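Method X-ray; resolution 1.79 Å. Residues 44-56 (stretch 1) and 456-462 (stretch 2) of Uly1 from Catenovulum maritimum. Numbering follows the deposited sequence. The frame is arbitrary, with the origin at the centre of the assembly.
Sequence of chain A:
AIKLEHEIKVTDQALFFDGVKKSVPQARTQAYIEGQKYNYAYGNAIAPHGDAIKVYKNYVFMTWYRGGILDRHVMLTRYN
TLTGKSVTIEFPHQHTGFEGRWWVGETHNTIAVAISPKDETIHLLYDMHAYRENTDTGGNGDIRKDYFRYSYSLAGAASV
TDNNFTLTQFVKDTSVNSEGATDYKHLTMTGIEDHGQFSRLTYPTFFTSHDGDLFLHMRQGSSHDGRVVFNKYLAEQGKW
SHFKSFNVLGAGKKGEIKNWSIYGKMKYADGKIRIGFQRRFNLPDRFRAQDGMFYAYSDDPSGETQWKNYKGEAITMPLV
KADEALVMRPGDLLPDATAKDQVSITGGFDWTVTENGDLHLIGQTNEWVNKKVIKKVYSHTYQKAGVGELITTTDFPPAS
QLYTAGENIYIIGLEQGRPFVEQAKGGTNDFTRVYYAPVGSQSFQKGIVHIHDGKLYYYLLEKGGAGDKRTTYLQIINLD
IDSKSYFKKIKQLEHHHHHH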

# COMPACT_ATOMS: atom_id res chain seq x y z
N ASN A 44 8.36 -5.23 -11.82
CA ASN A 44 7.78 -5.94 -12.95
C ASN A 44 6.46 -6.63 -12.61
O ASN A 44 5.85 -7.22 -13.50
N ALA A 45 5.99 -6.52 -11.37
CA ALA A 45 4.82 -7.29 -10.91
C ALA A 45 3.80 -6.33 -10.30
O ALA A 45 3.97 -5.87 -9.16
N ILE A 46 2.75 -6.02 -11.06
CA ILE A 46 1.67 -5.15 -10.58
C ILE A 46 0.52 -5.94 -9.97
O ILE A 46 -0.42 -5.33 -9.42
N ALA A 47 0.57 -7.26 -10.02
CA ALA A 47 -0.47 -8.13 -9.46
C ALA A 47 0.13 -9.41 -8.90
O ALA A 47 0.82 -10.15 -9.62
N PRO A 48 -0.08 -9.72 -7.61
CA PRO A 48 -0.77 -8.91 -6.61
C PRO A 48 0.15 -7.82 -6.07
O PRO A 48 1.32 -8.08 -5.79
N HIS A 49 -0.38 -6.62 -5.93
CA HIS A 49 0.43 -5.48 -5.52
C HIS A 49 -0.49 -4.37 -5.04
O HIS A 49 -1.57 -4.17 -5.59
N GLY A 50 -0.04 -3.65 -4.01
CA GLY A 50 -0.83 -2.57 -3.45
C GLY A 50 -1.88 -3.08 -2.48
O GLY A 50 -1.83 -4.22 -2.01
N ASP A 51 -2.85 -2.22 -2.19
CA ASP A 51 -3.91 -2.52 -1.22
C ASP A 51 -5.02 -3.32 -1.91
O ASP A 51 -6.17 -2.91 -2.03
N ALA A 52 -4.63 -4.51 -2.36
CA ALA A 52 -5.39 -5.22 -3.38
C ALA A 52 -6.25 -6.35 -2.85
O ALA A 52 -6.86 -7.07 -3.65
N ILE A 53 -6.31 -6.56 -1.54
CA ILE A 53 -7.14 -7.64 -1.01
C ILE A 53 -7.80 -7.21 0.29
O ILE A 53 -7.13 -6.65 1.17
N LYS A 54 -9.10 -7.46 0.41
CA LYS A 54 -9.84 -7.17 1.64
C LYS A 54 -10.80 -8.32 1.91
O LYS A 54 -11.23 -9.02 0.99
N VAL A 55 -11.14 -8.49 3.18
CA VAL A 55 -12.12 -9.48 3.61
C VAL A 55 -13.25 -8.78 4.34
O VAL A 55 -13.00 -7.98 5.25
N TYR A 56 -14.48 -9.06 3.92
CA TYR A 56 -15.68 -8.50 4.54
C TYR A 56 -16.68 -9.64 4.69
O TYR A 56 -17.13 -10.21 3.68
N LEU A 456 -4.78 -15.55 7.95
CA LEU A 456 -3.88 -14.95 6.97
C LEU A 456 -4.43 -15.23 5.58
O LEU A 456 -4.64 -16.39 5.20
N TYR A 457 -4.73 -14.16 4.84
CA TYR A 457 -5.16 -14.23 3.45
C TYR A 457 -3.96 -13.85 2.61
O TYR A 457 -3.53 -12.69 2.62
N TYR A 458 -3.37 -14.84 1.93
CA TYR A 458 -2.13 -14.65 1.19
C TYR A 458 -2.47 -14.65 -0.29
O TYR A 458 -2.89 -15.67 -0.83
N TYR A 459 -2.25 -13.52 -0.93
CA TYR A 459 -2.60 -13.30 -2.33
C TYR A 459 -1.30 -13.40 -3.11
O TYR A 459 -0.40 -12.56 -2.93
N LEU A 460 -1.17 -14.42 -3.94
CA LEU A 460 0.13 -14.91 -4.37
C LEU A 460 0.26 -14.99 -5.89
O LEU A 460 -0.69 -15.40 -6.56
N LEU A 461 1.43 -14.63 -6.41
CA LEU A 461 1.79 -14.83 -7.81
C LEU A 461 2.59 -16.12 -7.94
O LEU A 461 3.63 -16.27 -7.29
N GLU A 462 2.12 -17.04 -8.78
CA GLU A 462 2.83 -18.31 -8.92
C GLU A 462 4.12 -18.12 -9.71
O GLU A 462 4.15 -17.39 -10.71

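No hydrogen bond joins the two stretches; side chains from the alternating inward positions of the second, Tyr-457, Tyr-459 and Leu-461, meet a mostly apolar surface on the first. Ala-45 opens the contact: its CB points toward the strand and lies 4.4 Å from Leu-461 CD2, a small methyl beside a leucine (chi1 t, chi2 p). The backbone of Ala-47 adds to the same pocket, its O 4.0 Å from Leu-461 CD1.

Pro-48, preceded by a cis peptide bond, presents a compact apolar ring to the strand. Its CB sits 3.5 Å from the centroid of the Tyr-459 ring (chi1 t), nearly on the ring normal, a CH-pi contact that suits a flat aromatic face; Tyr-459 OH is hydrogen-bonded elsewhere in the structure. Its CG comes within 3.1 Å of Tyr-459 O, and its CD packs 3.7 Å from Leu-461 CB.

His-49 and Lys-54 point away from the strand; Lys-54 NZ forms a salt bridge with Asp-51 OD2 at 2.8 Å, outside the contact. Ala-52 CB, a small apolar group beside the ring, approaches Tyr-459 CE2 at 4.1 Å. Ile-53, t at both chi angles, is long enough to span two tyrosines: CB is 3.9 Å from Tyr-459 CD2, and CD1 is 3.9 Å from Tyr-457 CB. Finally Val-55 (t) sets CG2 over the face of the Tyr-457 (m) ring, 3.5 Å from its centroid, a CH-pi contact in which a branch methyl rests on the aromatic face.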

# COMPACT_ATOMS: atom_id res chain seq x y z
CB ASN A 44 8.79 -6.96 -13.52
CG ASN A 44 9.21 -8.02 -12.52
OD1 ASN A 44 8.62 -8.17 -11.45
ND2 ASN A 44 10.25 -8.79 -12.88
CB ALA A 45 5.24 -8.37 -9.92
CB ILE A 46 1.18 -4.26 -11.75
CG1 ILE A 46 0.47 -3.01 -11.24
CG2 ILE A 46 0.33 -5.08 -12.74
CD1 ILE A 46 0.36 -1.89 -12.27
CB ALA A 47 -1.51 -8.46 -10.53
CB PRO A 48 -1.13 -9.93 -5.52
CG PRO A 48 -0.05 -10.94 -5.60
CD PRO A 48 0.45 -10.97 -7.03
CB HIS A 49 1.29 -4.98 -6.69
CG HIS A 49 2.46 -4.15 -6.26
ND1 HIS A 49 3.36 -4.57 -5.31
CD2 HIS A 49 2.89 -2.94 -6.69
CE1 HIS A 49 4.30 -3.65 -5.16
NE2 HIS A 49 4.04 -2.65 -5.99
CB ASP A 51 -4.44 -1.22 -0.62
CG ASP A 51 -5.31 -1.46 0.58
OD1 ASP A 51 -5.09 -2.47 1.29
OD2 ASP A 51 -6.22 -0.63 0.81
CB ALA A 52 -4.43 -5.78 -4.44
CB ILE A 53 -6.32 -8.94 -0.83
CG1 ILE A 53 -7.13 -9.97 -0.04
CG2 ILE A 53 -4.97 -8.68 -0.17
CD1 ILE A 53 -6.61 -11.39 -0.22
CB LYS A 54 -10.64 -5.86 1.55
CG LYS A 54 -9.80 -4.61 1.46
CD LYS A 54 -8.96 -4.43 2.71
CE LYS A 54 -7.79 -3.50 2.43
NZ LYS A 54 -8.28 -2.13 1.98
CB VAL A 55 -11.48 -10.57 4.49
CG1 VAL A 55 -12.52 -11.64 4.84
CG2 VAL A 55 -10.33 -11.22 3.75
CB TYR A 56 -16.29 -7.37 3.70
CG TYR A 56 -17.69 -7.01 4.14
CD1 TYR A 56 -17.90 -6.34 5.34
CD2 TYR A 56 -18.80 -7.36 3.38
CE1 TYR A 56 -19.18 -6.02 5.76
CE2 TYR A 56 -20.07 -7.05 3.79
CZ TYR A 56 -20.26 -6.38 4.99
OH TYR A 56 -21.53 -6.07 5.40
CB LEU A 456 -2.46 -15.53 7.12
CG LEU A 456 -1.52 -15.56 5.90
CD1 LEU A 456 -1.22 -14.15 5.43
CD2 LEU A 456 -0.20 -16.30 6.21
CB TYR A 457 -6.35 -13.30 3.21
CG TYR A 457 -7.58 -13.76 3.97
CD1 TYR A 457 -7.71 -13.53 5.34
CD2 TYR A 457 -8.59 -14.48 3.32
CE1 TYR A 457 -8.82 -13.97 6.04
CE2 TYR A 457 -9.70 -14.95 4.02
CZ TYR A 457 -9.81 -14.68 5.38
OH TYR A 457 -10.91 -15.13 6.08
CB TYR A 458 -1.12 -15.75 1.54
CG TYR A 458 0.33 -15.33 1.47
CD1 TYR A 458 0.70 -14.07 1.02
CD2 TYR A 458 1.34 -16.21 1.87
CE1 TYR A 458 2.03 -13.69 0.98
CE2 TYR A 458 2.66 -15.85 1.83
CZ TYR A 458 3.01 -14.61 1.38
OH TYR A 458 4.35 -14.28 1.36
CB TYR A 459 -3.28 -11.93 -2.45
CG TYR A 459 -3.88 -11.54 -3.79
CD1 TYR A 459 -3.98 -12.43 -4.85
CD2 TYR A 459 -4.34 -10.23 -3.98
CE1 TYR A 459 -4.54 -12.03 -6.07
CE2 TYR A 459 -4.89 -9.83 -5.17
CZ TYR A 459 -4.98 -10.72 -6.22
OH TYR A 459 -5.53 -10.27 -7.40
CB LEU A 460 0.38 -16.30 -3.78
CG LEU A 460 0.55 -16.35 -2.26
CD1 LEU A 460 0.15 -17.72 -1.72
CD2 LEU A 460 1.99 -16.01 -1.87
CB LEU A 461 2.61 -13.65 -8.33
CG LEU A 461 3.23 -13.76 -9.73
CD1 LEU A 461 2.16 -13.76 -10.78
CD2 LEU A 461 4.19 -12.60 -9.97
CB GLU A 462 1.94 -19.36 -9.61
CG GLU A 462 2.62 -20.74 -9.76
CD GLU A 462 1.62 -21.84 -10.14
OE1 GLU A 462 0.77 -21.60 -11.03
OE2 GLU A 462 1.66 -22.94 -9.54